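Local coordinates for protein xylose isomerase-like TIM barrel (Anabaena variabilis ATCC 29413, PDB 2QW5) that binds zinc and a D-xylose molecule in a TIM-barrel pocket and is probably a sugar or sugar-phosphate isomerase or epimerase, at residues A[95-99]-A[157-162]; A[18-22]-A[50-54]; A[242-246]-A[270-274]; A[63-68]-A[114-120]; A[170-174]-A[208-212]. All blocks are in the same frame, centred on the assembly; numbering follows the deposited sequence. Where two conformers were deposited one is given.

Contact 1: residues A[95-99]-A[157-162]; sequences DPSSN and VRYANA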
# COMPACT_ATOMS: atom_id res chain seq x y z
N ASP A 95 -20.03 9.33 -6.63
CA ASP A 95 -19.21 9.83 -7.74
C ASP A 95 -20.08 10.23 -8.95
O ASP A 95 -20.55 9.36 -9.69
CB ASP A 95 -18.15 8.79 -8.11
CG ASP A 95 -17.23 9.24 -9.24
OD1 ASP A 95 -17.29 10.40 -9.69
OD2 ASP A 95 -16.43 8.38 -9.70
N PRO A 96 -20.24 11.55 -9.17
CA PRO A 96 -21.03 12.01 -10.31
C PRO A 96 -20.39 11.84 -11.67
O PRO A 96 -21.08 12.04 -12.66
CB PRO A 96 -21.24 13.50 -10.01
CG PRO A 96 -20.07 13.90 -9.22
CD PRO A 96 -19.79 12.69 -8.35
N SER A 97 -19.11 11.49 -11.71
CA SER A 97 -18.37 11.22 -12.94
C SER A 97 -18.33 9.73 -13.28
O SER A 97 -17.62 9.31 -14.21
CB SER A 97 -16.94 11.79 -12.82
OG SER A 97 -16.19 11.08 -11.83
N SER A 98 -19.11 8.91 -12.58
CA SER A 98 -19.18 7.47 -12.85
C SER A 98 -19.72 7.21 -14.25
O SER A 98 -20.45 8.01 -14.78
CB SER A 98 -20.12 6.78 -11.86
OG SER A 98 -20.30 5.41 -12.18
N ASN A 99 -19.32 6.09 -14.84
CA ASN A 99 -19.91 5.66 -16.11
C ASN A 99 -21.30 5.07 -15.93
O ASN A 99 -21.98 4.91 -16.92
CB ASN A 99 -19.07 4.58 -16.78
CG ASN A 99 -17.77 5.09 -17.28
OD1 ASN A 99 -17.60 6.26 -17.63
ND2 ASN A 99 -16.82 4.17 -17.35
N VAL A 157 -13.45 11.40 -20.09
CA VAL A 157 -14.68 10.61 -19.99
C VAL A 157 -15.39 10.93 -18.67
O VAL A 157 -16.60 11.11 -18.65
CB VAL A 157 -14.42 9.09 -20.13
CG1 VAL A 157 -15.75 8.29 -20.05
CG2 VAL A 157 -13.68 8.79 -21.40
N ARG A 158 -14.62 11.06 -17.58
CA ARG A 158 -15.16 11.37 -16.26
C ARG A 158 -15.79 12.76 -16.26
O ARG A 158 -16.93 12.93 -15.78
CB ARG A 158 -14.06 11.30 -15.19
CG ARG A 158 -13.34 9.94 -15.09
CD ARG A 158 -14.20 8.82 -14.47
NE ARG A 158 -14.38 9.11 -13.04
CZ ARG A 158 -13.51 8.85 -12.06
NH1 ARG A 158 -12.36 8.21 -12.30
NH2 ARG A 158 -13.80 9.21 -10.82
N TYR A 159 -15.10 13.74 -16.84
CA TYR A 159 -15.65 15.09 -16.94
C TYR A 159 -16.94 15.12 -17.79
O TYR A 159 -17.91 15.74 -17.38
CB TYR A 159 -14.61 16.09 -17.46
CG TYR A 159 -13.43 16.33 -16.52
CD1 TYR A 159 -13.61 16.49 -15.14
CD2 TYR A 159 -12.15 16.47 -17.02
CE1 TYR A 159 -12.50 16.71 -14.28
CE2 TYR A 159 -11.03 16.69 -16.18
CZ TYR A 159 -11.22 16.83 -14.82
OH TYR A 159 -10.12 17.05 -14.03
N ALA A 160 -16.97 14.41 -18.92
CA ALA A 160 -18.21 14.29 -19.75
C ALA A 160 -19.38 13.66 -18.98
O ALA A 160 -20.53 14.14 -19.08
CB ALA A 160 -17.94 13.54 -21.04
N ASN A 161 -19.09 12.64 -18.18
CA ASN A 161 -20.11 11.99 -17.33
C ASN A 161 -20.67 12.95 -16.29
O ASN A 161 -21.86 12.91 -16.00
CB ASN A 161 -19.54 10.81 -16.53
CG ASN A 161 -19.10 9.64 -17.39
OD1 ASN A 161 -19.54 9.50 -18.53
ND2 ASN A 161 -18.24 8.77 -16.82
N ALA A 162 -19.81 13.78 -15.71
CA ALA A 162 -20.20 14.65 -14.58
C ALA A 162 -20.91 15.95 -14.99
O ALA A 162 -21.71 16.48 -14.21
CB ALA A 162 -18.98 14.95 -13.69
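D95 offers its carboxylate to R158 on the helix: OD2 lies 3.0 Å from R158 NH2 in a salt bridge, the two side chains crossing at about a right angle with their flat groups turned 63° against each other. The other oxygen, D95 OD1, serves its own loop. It takes the backbone N of S97 from above the carboxylate plane, closing an Asx turn, and the hydroxyl of S97 on its syn lone pair. Next, P96 carries the chain through a type I turn that runs from D95 to S98, and its O receives a CA-H...O contact from A162 CA at 3.4 Å. S97 sits at the centre. Its OG, placed between backbone N and carbonyl carbon (chi1 66°), points at the guanidinium edge, where R158 grips it side-on with NE at 2.9 Å and NH2 at 3.2 Å. The S97 hydroxyl therefore gives to D95 and receives from R158, while D95 holds both partners. S97 O accepts a nearly straight bond from N161 ND2 at 2.7 Å, the amide reaching it from above the carbonyl plane. The same nitrogen donates to N99 OD1, also at 2.7 Å, and the two amide planes stand perpendicular; one asparagine thus holds S97 and N99 together across the end of the turn. S98 OG is hydrogen-bonded to Q103 and Y100 N. The contact ties the loop after strand 83-87 to helix 148-176, with P96 resting on A107 of helix 101-120, N161 touching R104 of that helix, and P133 from the loop beyond strand 125-128 packing on D95 and R158.

Contact 2: residues A[18-22]-A[50-54]; sequences FTTNL and FPIAP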
# COMPACT_ATOMS: atom_id res chain seq x y z
N PHE A 18 -9.26 22.22 13.41
CA PHE A 18 -9.69 21.32 14.49
C PHE A 18 -10.18 19.94 14.10
O PHE A 18 -9.96 18.98 14.85
CB PHE A 18 -10.85 21.99 15.26
CG PHE A 18 -10.62 23.42 15.61
CD1 PHE A 18 -9.69 23.78 16.56
CD2 PHE A 18 -11.34 24.43 14.99
CE1 PHE A 18 -9.46 25.12 16.87
CE2 PHE A 18 -11.12 25.77 15.30
CZ PHE A 18 -10.18 26.12 16.26
N THR A 19 -10.87 19.82 12.96
CA THR A 19 -11.60 18.60 12.67
C THR A 19 -12.07 18.47 11.24
O THR A 19 -12.01 19.44 10.51
CB THR A 19 -12.87 18.57 13.57
OG1 THR A 19 -13.47 17.28 13.55
CG2 THR A 19 -13.89 19.66 13.16
N THR A 20 -12.46 17.26 10.85
CA THR A 20 -13.14 17.01 9.55
C THR A 20 -14.64 16.63 9.77
O THR A 20 -15.38 16.38 8.79
CB THR A 20 -12.44 15.92 8.71
OG1 THR A 20 -12.57 14.66 9.36
CG2 THR A 20 -11.01 16.23 8.49
N ASN A 21 -15.09 16.61 11.03
CA ASN A 21 -16.44 16.17 11.41
C ASN A 21 -17.03 17.06 12.51
O ASN A 21 -16.55 17.05 13.66
CB ASN A 21 -16.43 14.71 11.86
CG ASN A 21 -17.82 14.08 11.89
OD1 ASN A 21 -18.82 14.71 12.26
ND2 ASN A 21 -17.88 12.83 11.50
N LEU A 22 -18.08 17.80 12.15
CA LEU A 22 -18.75 18.69 13.08
C LEU A 22 -19.61 17.95 14.13
O LEU A 22 -19.98 18.60 15.10
CB LEU A 22 -19.56 19.79 12.31
CG LEU A 22 -18.77 21.07 11.99
CD1 LEU A 22 -18.56 21.88 13.28
CD2 LEU A 22 -17.44 20.86 11.29
N PHE A 50 -17.36 24.90 7.59
CA PHE A 50 -17.68 23.62 8.21
C PHE A 50 -17.55 22.52 7.19
O PHE A 50 -18.29 22.54 6.19
CB PHE A 50 -19.12 23.65 8.70
CG PHE A 50 -19.33 24.30 10.05
CD1 PHE A 50 -18.35 25.08 10.69
CD2 PHE A 50 -20.60 24.22 10.63
CE1 PHE A 50 -18.60 25.65 11.95
CE2 PHE A 50 -20.87 24.81 11.85
CZ PHE A 50 -19.88 25.53 12.51
N PRO A 51 -16.59 21.58 7.39
CA PRO A 51 -16.61 20.39 6.54
C PRO A 51 -17.83 19.55 6.88
O PRO A 51 -18.19 19.45 8.05
CB PRO A 51 -15.32 19.65 6.91
CG PRO A 51 -14.98 20.11 8.31
CD PRO A 51 -15.44 21.54 8.33
N ILE A 52 -18.51 19.00 5.87
CA ILE A 52 -19.65 18.11 6.09
C ILE A 52 -19.18 16.70 5.81
O ILE A 52 -18.97 16.31 4.62
CB ILE A 52 -20.91 18.48 5.28
CG1 ILE A 52 -21.32 19.95 5.58
CG2 ILE A 52 -22.09 17.48 5.53
CD1 ILE A 52 -21.60 20.31 7.07
N ALA A 53 -18.96 15.93 6.90
CA ALA A 53 -18.49 14.53 6.78
C ALA A 53 -19.53 13.70 6.06
O ALA A 53 -20.72 13.90 6.31
CB ALA A 53 -18.19 13.92 8.15
N PRO A 54 -19.10 12.80 5.14
CA PRO A 54 -20.08 11.95 4.45
C PRO A 54 -20.67 10.88 5.37
O PRO A 54 -20.07 10.56 6.42
CB PRO A 54 -19.28 11.34 3.28
CG PRO A 54 -17.86 11.45 3.70
CD PRO A 54 -17.72 12.51 4.71
O HOH W 1 -19.16 17.28 9.41
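L22 meets F50 and P51 where two successive beta-alpha units of the TIM barrel lie side by side: the loop after strand 11-14 is laid against the C-terminal part of strand 47-51 and the residues after it. From CB, which points toward the strand, the L22 side chain runs to CG, 3.8 Å from F50 CG and above the ring. There it divides. CD1 goes on over the middle of the aromatic face, 3.8 Å from the centroid of the F50 ring and only 4° off its normal, a CH-pi contact almost centred on the ring. CD2 swings to the proline instead, 3.6 Å from P51 CD, and lies equally near P51 O. One branched residue therefore covers a ring face and packs beside the proline. The phenyl group is presented by CG lying beside the backbone N (chi1 -83°), and F15 meets the same ring edge-to-face. Further along, the backbone oxygens of T19 and T20 rest on the P51 ring, and A53 CB touches the amide of N21, 3.5 Å from ND2; the other end of that amide, OD1, is engaged by Q23 N. The loop is shaped by an ST turn, in which T19 OG1 accepts from N21 N. P51 is about 7 Å from the bound D-xylose, so this packing lies near the sugar pocket. No direct hydrogen bond joins the two segments, and a single water does the bridging: it accepts from L22 N and A53 N and donates to P51 O at 2.7 Å.

Contact 3: residues A[242-246]-A[270-274]; sequences RLHYV and IVKVY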
# COMPACT_ATOMS: atom_id res chain seq x y z
N ARG A 242 -18.90 33.47 -12.16
CA ARG A 242 -18.53 32.17 -11.57
C ARG A 242 -17.43 32.18 -10.52
O ARG A 242 -16.98 31.09 -10.13
CB ARG A 242 -18.21 31.19 -12.70
CG ARG A 242 -19.45 30.71 -13.37
CD ARG A 242 -19.17 29.88 -14.58
NE ARG A 242 -20.05 28.71 -14.56
CZ ARG A 242 -20.32 27.91 -15.58
NH1 ARG A 242 -19.84 28.11 -16.79
NH2 ARG A 242 -21.12 26.88 -15.37
N LEU A 243 -17.01 33.36 -10.04
CA LEU A 243 -15.99 33.45 -8.99
C LEU A 243 -16.75 33.58 -7.71
O LEU A 243 -16.97 34.66 -7.21
CB LEU A 243 -14.99 34.59 -9.25
CG LEU A 243 -13.79 34.79 -8.29
CD1 LEU A 243 -13.16 33.52 -7.82
CD2 LEU A 243 -12.75 35.63 -9.00
N HIS A 244 -17.14 32.43 -7.16
CA HIS A 244 -17.98 32.38 -5.98
C HIS A 244 -17.31 32.48 -4.63
O HIS A 244 -17.98 32.77 -3.64
CB HIS A 244 -18.84 31.12 -6.01
CG HIS A 244 -19.74 31.03 -7.20
ND1 HIS A 244 -20.30 32.14 -7.81
CD2 HIS A 244 -20.28 29.96 -7.83
CE1 HIS A 244 -21.09 31.75 -8.79
NE2 HIS A 244 -21.11 30.43 -8.82
N TYR A 245 -16.01 32.19 -4.57
CA TYR A 245 -15.33 32.11 -3.26
C TYR A 245 -13.83 32.16 -3.41
O TYR A 245 -13.31 31.82 -4.46
CB TYR A 245 -15.74 30.80 -2.62
CG TYR A 245 -15.53 30.63 -1.12
CD1 TYR A 245 -16.03 31.55 -0.19
CD2 TYR A 245 -14.94 29.47 -0.63
CE1 TYR A 245 -15.91 31.30 1.21
CE2 TYR A 245 -14.81 29.24 0.75
CZ TYR A 245 -15.29 30.14 1.65
OH TYR A 245 -15.12 29.88 2.98
N VAL A 246 -13.13 32.53 -2.34
CA VAL A 246 -11.66 32.69 -2.35
C VAL A 246 -11.12 32.24 -1.00
O VAL A 246 -11.68 32.64 0.03
CB VAL A 246 -11.23 34.15 -2.61
CG1 VAL A 246 -9.71 34.33 -2.43
CG2 VAL A 246 -11.60 34.60 -4.01
N ILE A 270 -8.04 39.58 -7.86
CA ILE A 270 -9.26 39.09 -7.21
C ILE A 270 -10.03 40.22 -6.56
O ILE A 270 -11.23 40.34 -6.79
CB ILE A 270 -8.94 37.99 -6.15
CG1 ILE A 270 -8.46 36.70 -6.86
CG2 ILE A 270 -10.17 37.69 -5.29
CD1 ILE A 270 -7.86 35.65 -5.91
N VAL A 271 -9.36 41.04 -5.75
CA VAL A 271 -10.04 42.16 -5.04
C VAL A 271 -10.72 43.17 -6.02
O VAL A 271 -11.72 43.75 -5.67
CB VAL A 271 -9.14 42.87 -3.98
CG1 VAL A 271 -8.67 41.86 -2.93
CG2 VAL A 271 -8.00 43.58 -4.62
N LYS A 272 -10.21 43.31 -7.24
CA LYS A 272 -10.84 44.13 -8.26
C LYS A 272 -12.23 43.69 -8.66
O LYS A 272 -13.05 44.54 -8.97
CB LYS A 272 -9.99 44.20 -9.54
CG LYS A 272 -8.73 45.03 -9.36
CD LYS A 272 -7.71 45.02 -10.52
CE LYS A 272 -6.42 45.78 -10.09
NZ LYS A 272 -5.32 45.74 -11.10
N VAL A 273 -12.50 42.38 -8.69
CA VAL A 273 -13.77 41.81 -9.17
C VAL A 273 -14.59 40.95 -8.20
O VAL A 273 -15.68 40.54 -8.54
CB VAL A 273 -13.53 40.93 -10.42
CG1 VAL A 273 -12.74 41.72 -11.49
CG2 VAL A 273 -12.80 39.62 -10.06
N TYR A 274 -14.07 40.69 -7.01
CA TYR A 274 -14.68 39.81 -6.03
C TYR A 274 -14.88 40.60 -4.77
O TYR A 274 -13.94 41.21 -4.32
CB TYR A 274 -13.73 38.63 -5.74
CG TYR A 274 -14.23 37.67 -4.68
CD1 TYR A 274 -15.25 36.75 -4.96
CD2 TYR A 274 -13.70 37.71 -3.38
CE1 TYR A 274 -15.73 35.88 -3.97
CE2 TYR A 274 -14.16 36.87 -2.42
CZ TYR A 274 -15.18 35.94 -2.71
OH TYR A 274 -15.62 35.12 -1.71
O HOH W 2 -17.22 37.54 -7.83
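The ring of Y274 is the flat group on which this contact turns. Over one face lies V246 CG2, 3.8 Å from the ring centroid and 14° off the normal, a CH-pi contact displaced toward the rim; the two side chains run antiparallel past one another. At the ring's edge is strand backbone: L243 O comes to 3.5 Å from Y274 CD1, and the carbonyl of H244 also lies there. The hydroxyl end runs on alongside Y245, with Y274 OH 3.4 Å from Y245 CA, and is hydrogen-bonded to P277 O. CG of Y274 stands opposite the backbone N (chi1 177°), which sends the ring across to the strand. Apolar contacts flank it. L243 CG approaches the ring, while its CD2 meets V273 CG2 at 4.1 Å. V246 CG2 also meets I270 CG2, the two side chains tip to tip at 3.6 Å. With a leucine here in place of the tyrosine, the V246 methyl would probably lose its aromatic face and P277 O its hydroxyl partner. A water donates to L243 O and, weakly, to V273 O, spanning the backbones where no direct hydrogen bond does. Y245 points away from the helix, and its hydroxyl bonds to E49 and S85. The contact belongs to a beta-alpha-beta unit of the barrel, in which helix 263-273 leads from strand 243-248 to strand 278-280; L243 and V273 both pack on V234 of helix 227-240, and V246 touches I278 of the strand that follows.

Contact 4: residues A[63-68]-A[114-120]; sequences DLENYT and RVDITAA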
# COMPACT_ATOMS: atom_id res chain seq x y z
N ASP A 63 -29.54 13.74 8.99
CA ASP A 63 -28.44 14.72 8.88
C ASP A 63 -28.98 16.15 8.81
O ASP A 63 -28.47 17.04 9.51
CB ASP A 63 -27.59 14.46 7.62
CG ASP A 63 -26.75 13.19 7.69
OD1 ASP A 63 -26.41 12.76 8.81
OD2 ASP A 63 -26.44 12.64 6.60
N LEU A 64 -30.02 16.35 8.01
CA LEU A 64 -30.61 17.70 7.82
C LEU A 64 -31.15 18.25 9.13
O LEU A 64 -30.89 19.40 9.49
CB LEU A 64 -31.70 17.66 6.75
CG LEU A 64 -32.31 18.99 6.31
CD1 LEU A 64 -31.23 20.02 5.95
CD2 LEU A 64 -33.29 18.77 5.16
N GLU A 65 -31.80 17.37 9.87
CA GLU A 65 -32.32 17.68 11.19
C GLU A 65 -31.19 18.00 12.17
O GLU A 65 -31.26 18.99 12.88
CB GLU A 65 -33.17 16.50 11.67
CG GLU A 65 -33.80 16.65 13.04
CD GLU A 65 -34.89 15.60 13.25
OE1 GLU A 65 -34.58 14.38 13.08
OE2 GLU A 65 -36.03 16.00 13.58
N ASN A 66 -30.12 17.21 12.17
CA ASN A 66 -28.99 17.49 13.08
C ASN A 66 -28.31 18.81 12.80
O ASN A 66 -28.06 19.58 13.71
CB ASN A 66 -27.96 16.36 13.04
CG ASN A 66 -28.48 15.07 13.64
OD1 ASN A 66 -29.45 15.05 14.41
ND2 ASN A 66 -27.81 13.99 13.30
N TYR A 67 -28.00 19.09 11.53
CA TYR A 67 -27.34 20.38 11.18
C TYR A 67 -28.29 21.58 11.41
O TYR A 67 -27.83 22.67 11.75
CB TYR A 67 -26.76 20.33 9.74
CG TYR A 67 -25.49 19.48 9.66
CD1 TYR A 67 -24.28 19.97 10.14
CD2 TYR A 67 -25.47 18.23 9.02
CE1 TYR A 67 -23.09 19.23 10.06
CE2 TYR A 67 -24.27 17.48 8.92
CZ TYR A 67 -23.09 17.99 9.43
OH TYR A 67 -21.93 17.27 9.37
N THR A 68 -29.60 21.38 11.22
CA THR A 68 -30.60 22.42 11.51
C THR A 68 -30.51 22.71 13.02
O THR A 68 -30.44 23.87 13.43
CB THR A 68 -32.01 22.00 11.13
OG1 THR A 68 -32.11 21.82 9.71
CG2 THR A 68 -33.04 23.08 11.59
N ARG A 114 -26.33 17.60 0.65
CA ARG A 114 -25.31 18.48 1.19
C ARG A 114 -25.68 19.93 0.88
O ARG A 114 -25.49 20.79 1.75
CB ARG A 114 -23.90 18.06 0.79
CG ARG A 114 -23.24 16.98 1.70
CD ARG A 114 -24.06 15.74 2.06
NE ARG A 114 -23.51 15.05 3.22
CZ ARG A 114 -24.19 14.27 4.07
NH1 ARG A 114 -25.49 14.04 3.95
NH2 ARG A 114 -23.52 13.69 5.06
N VAL A 115 -26.26 20.20 -0.30
CA VAL A 115 -26.81 21.55 -0.57
C VAL A 115 -27.88 21.89 0.55
O VAL A 115 -27.87 22.97 1.05
CB VAL A 115 -27.44 21.71 -2.00
CG1 VAL A 115 -28.19 23.06 -2.14
CG2 VAL A 115 -26.40 21.57 -3.16
N ASP A 116 -28.80 20.96 0.85
CA ASP A 116 -29.82 21.17 1.91
C ASP A 116 -29.23 21.49 3.26
O ASP A 116 -29.70 22.39 3.95
CB ASP A 116 -30.73 19.95 2.10
CG ASP A 116 -31.65 19.68 0.90
OD1 ASP A 116 -31.83 20.56 0.05
OD2 ASP A 116 -32.22 18.57 0.87
N ILE A 117 -28.19 20.74 3.63
CA ILE A 117 -27.47 20.99 4.91
C ILE A 117 -26.82 22.39 4.93
O ILE A 117 -26.82 23.10 5.95
CB ILE A 117 -26.36 19.88 5.10
CG1 ILE A 117 -27.01 18.52 5.40
CG2 ILE A 117 -25.28 20.28 6.11
CD1 ILE A 117 -26.01 17.36 5.39
N THR A 118 -26.23 22.79 3.80
CA THR A 118 -25.60 24.12 3.66
C THR A 118 -26.63 25.19 3.96
O THR A 118 -26.39 26.03 4.84
CB THR A 118 -24.97 24.33 2.25
OG1 THR A 118 -24.00 23.32 2.06
CG2 THR A 118 -24.27 25.72 2.14
N ALA A 119 -27.79 25.09 3.33
CA ALA A 119 -28.90 26.02 3.52
C ALA A 119 -29.39 26.01 4.97
O ALA A 119 -29.59 27.08 5.56
CB ALA A 119 -30.03 25.71 2.53
N ALA A 120 -29.53 24.81 5.57
CA ALA A 120 -30.00 24.68 6.99
C ALA A 120 -29.06 25.35 7.95
O ALA A 120 -29.49 25.83 9.00
CB ALA A 120 -30.23 23.19 7.39
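D63 and R114 join two neighbouring helices of the TIM barrel's outer layer; the axes of segments 63-68 and 114-120 are 8.8 Å apart at closest and cross at -20°. The carboxylate oxygen D63 OD2 takes R114 NH1 at 3.1 Å, in the guanidinium plane and at its edge; on the acceptor the approach is from the anti side, and the two planes are 75° apart. R114 NH2 adds only a weak, longer bond to the same oxygen and has a second acceptor in A53 O, so this arginine links its helix both to helix 60-76 and to the loop after strand 47-51. A bend at chi2 (48°) turns the arginine, whose CB points away from the other helix, back across to D63. On each helix a threonine is satisfied by the turn before it: T68 OG1 donates to L64 O at 2.7 Å and T118 OG1 to R114 O at 3.0 Å. In both cases the backbone N of the threonine reaches the same carbonyl from the opposite face, and T118 OG1 also bonds to T86. D116 meets L64 through its O and CB, while its OD1 is hydrogen-bonded to Y172 of helix 148-176. Between these polar groups the filling is apolar. I117 CD1 lies over one face of the R114 guanidinium, toward its rim, while I117 CG2 sits over the Y67 ring in a CH-pi contact, 3.9 Å from the centroid. L64 CD1 fits against A120 CB at 3.6 Å, and T68 OG1 touches that same methyl carbon at 3.3 Å.

Contact 5: residues A[170-174]-A[208-212]; sequences GEYAE and SKQVG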
# COMPACT_ATOMS: atom_id res chain seq x y z
N GLY A 170 -26.72 22.45 -10.02
CA GLY A 170 -26.74 23.93 -10.06
C GLY A 170 -28.18 24.49 -10.05
O GLY A 170 -28.53 25.39 -9.28
N GLU A 171 -29.03 23.92 -10.90
CA GLU A 171 -30.47 24.30 -10.93
C GLU A 171 -31.13 24.12 -9.58
O GLU A 171 -31.84 25.00 -9.13
CB GLU A 171 -31.21 23.48 -11.96
CG GLU A 171 -30.76 23.85 -13.36
CD GLU A 171 -31.30 22.92 -14.45
OE1 GLU A 171 -32.07 21.98 -14.16
OE2 GLU A 171 -30.92 23.14 -15.61
N TYR A 172 -30.86 22.98 -8.94
CA TYR A 172 -31.32 22.74 -7.56
C TYR A 172 -30.74 23.74 -6.55
O TYR A 172 -31.52 24.31 -5.78
CB TYR A 172 -30.98 21.33 -7.15
CG TYR A 172 -31.50 20.97 -5.76
CD1 TYR A 172 -32.85 20.67 -5.57
CD2 TYR A 172 -30.66 20.98 -4.64
CE1 TYR A 172 -33.35 20.38 -4.31
CE2 TYR A 172 -31.17 20.69 -3.36
CZ TYR A 172 -32.50 20.37 -3.21
OH TYR A 172 -33.06 20.07 -1.99
N ALA A 173 -29.42 23.97 -6.55
CA ALA A 173 -28.77 24.92 -5.61
C ALA A 173 -29.26 26.39 -5.75
O ALA A 173 -29.33 27.15 -4.75
CB ALA A 173 -27.24 24.86 -5.74
N GLU A 174 -29.60 26.76 -6.98
CA GLU A 174 -30.11 28.11 -7.27
C GLU A 174 -31.44 28.34 -6.54
O GLU A 174 -31.64 29.39 -5.90
CB GLU A 174 -30.21 28.35 -8.80
CG GLU A 174 -30.37 29.83 -9.17
CD GLU A 174 -30.48 30.09 -10.68
OE1 GLU A 174 -30.65 29.13 -11.48
OE2 GLU A 174 -30.41 31.28 -11.04
N SER A 208 -25.51 26.00 -16.07
CA SER A 208 -25.74 26.74 -14.83
C SER A 208 -24.56 27.52 -14.22
O SER A 208 -23.57 26.93 -13.74
CB SER A 208 -26.30 25.81 -13.78
OG SER A 208 -26.42 26.51 -12.55
N LYS A 209 -24.71 28.85 -14.13
CA LYS A 209 -23.72 29.74 -13.53
C LYS A 209 -23.71 29.64 -12.00
O LYS A 209 -22.82 30.18 -11.33
CB LYS A 209 -23.96 31.20 -13.93
CG LYS A 209 -23.86 31.52 -15.42
CD LYS A 209 -22.54 31.12 -16.08
CE LYS A 209 -22.43 31.75 -17.52
NZ LYS A 209 -22.69 33.28 -17.49
N GLN A 210 -24.72 28.97 -11.44
CA GLN A 210 -24.75 28.66 -10.00
C GLN A 210 -23.54 27.74 -9.67
O GLN A 210 -23.10 27.67 -8.51
CB GLN A 210 -26.06 27.95 -9.65
CG GLN A 210 -26.43 27.95 -8.16
CD GLN A 210 -26.76 29.34 -7.60
OE1 GLN A 210 -26.89 30.31 -8.34
NE2 GLN A 210 -26.98 29.43 -6.27
N VAL A 211 -23.06 27.02 -10.69
CA VAL A 211 -21.88 26.16 -10.60
C VAL A 211 -20.66 26.98 -11.03
O VAL A 211 -20.45 27.27 -12.20
CB VAL A 211 -21.99 24.87 -11.45
CG1 VAL A 211 -20.69 24.00 -11.29
CG2 VAL A 211 -23.26 24.05 -11.06
N GLY A 212 -19.85 27.35 -10.05
CA GLY A 212 -18.64 28.14 -10.29
C GLY A 212 -17.43 27.59 -9.57
O GLY A 212 -17.26 26.37 -9.43
O HOH W 3 -29.06 27.29 -12.65
O HOH W 4 -27.04 31.66 -10.89
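Q210 has the most surface buried here, and it lies along the helix with its whole length. Its CB and CG rest against G170 O, CG at 3.5 Å; CG also meets A173 CB, and the amide then passes beside E174, NE2 standing 3.5 Å from E174 CA. The chain first leaves opposite its backbone N (chi1 -162°) and then bends at chi2 (66°), which lays the amide along the helix. There NE2 donates to V178 O, just beyond the helix. G170 comes next. Its CA lies 3.6 Å from both S208 OG and V211 CG2, and a CB at this position would collide with both, so the close approach depends on a residue without a side chain. E174, third in buried area, crosses the glutamine obliquely. Replaced by an alanine, this glutamine would probably leave V178 O without its donor and open a gap beside G170 and E174. No direct hydrogen bond crosses the contact; waters bind beside it instead. One molecule is hydrogen-bonded to S208 OG, and another donates to Q210 OE1 at 2.9 Å; their links to the E174 carboxylate hold for one of its two conformers and are uncertain. The chemistry thus divides: an apolar and backbone fit at the centre, where helix 148-176 meets the turn leading into strand 211-216, with waters bound to polar side chains of the turn beside it.

In the fold
The five contacts are spread round one closed eight-stranded parallel barrel. Contact 2 closes first along the chain and contact 3 opens last; contacts 1 and 4 alternate their segments, and contact 5 lies between contacts 1 and 3. Contacts 2 and 4, centres 13 Å apart, touch through I52, which packs on Y67 and I117. Contact 4 meets contact 5 through D116 and Y172, and contact 5 meets contact 3 through R242 and H244, on adjacent strands 211-216 and 243-248. Contact 1 touches none of the others, yet shares helix 148-176 with contact 5, 18 Å away between centres. A run of touching contacts, 2-4-5-3, therefore joins strands and outer helices of the barrel, while contact 1 lies apart.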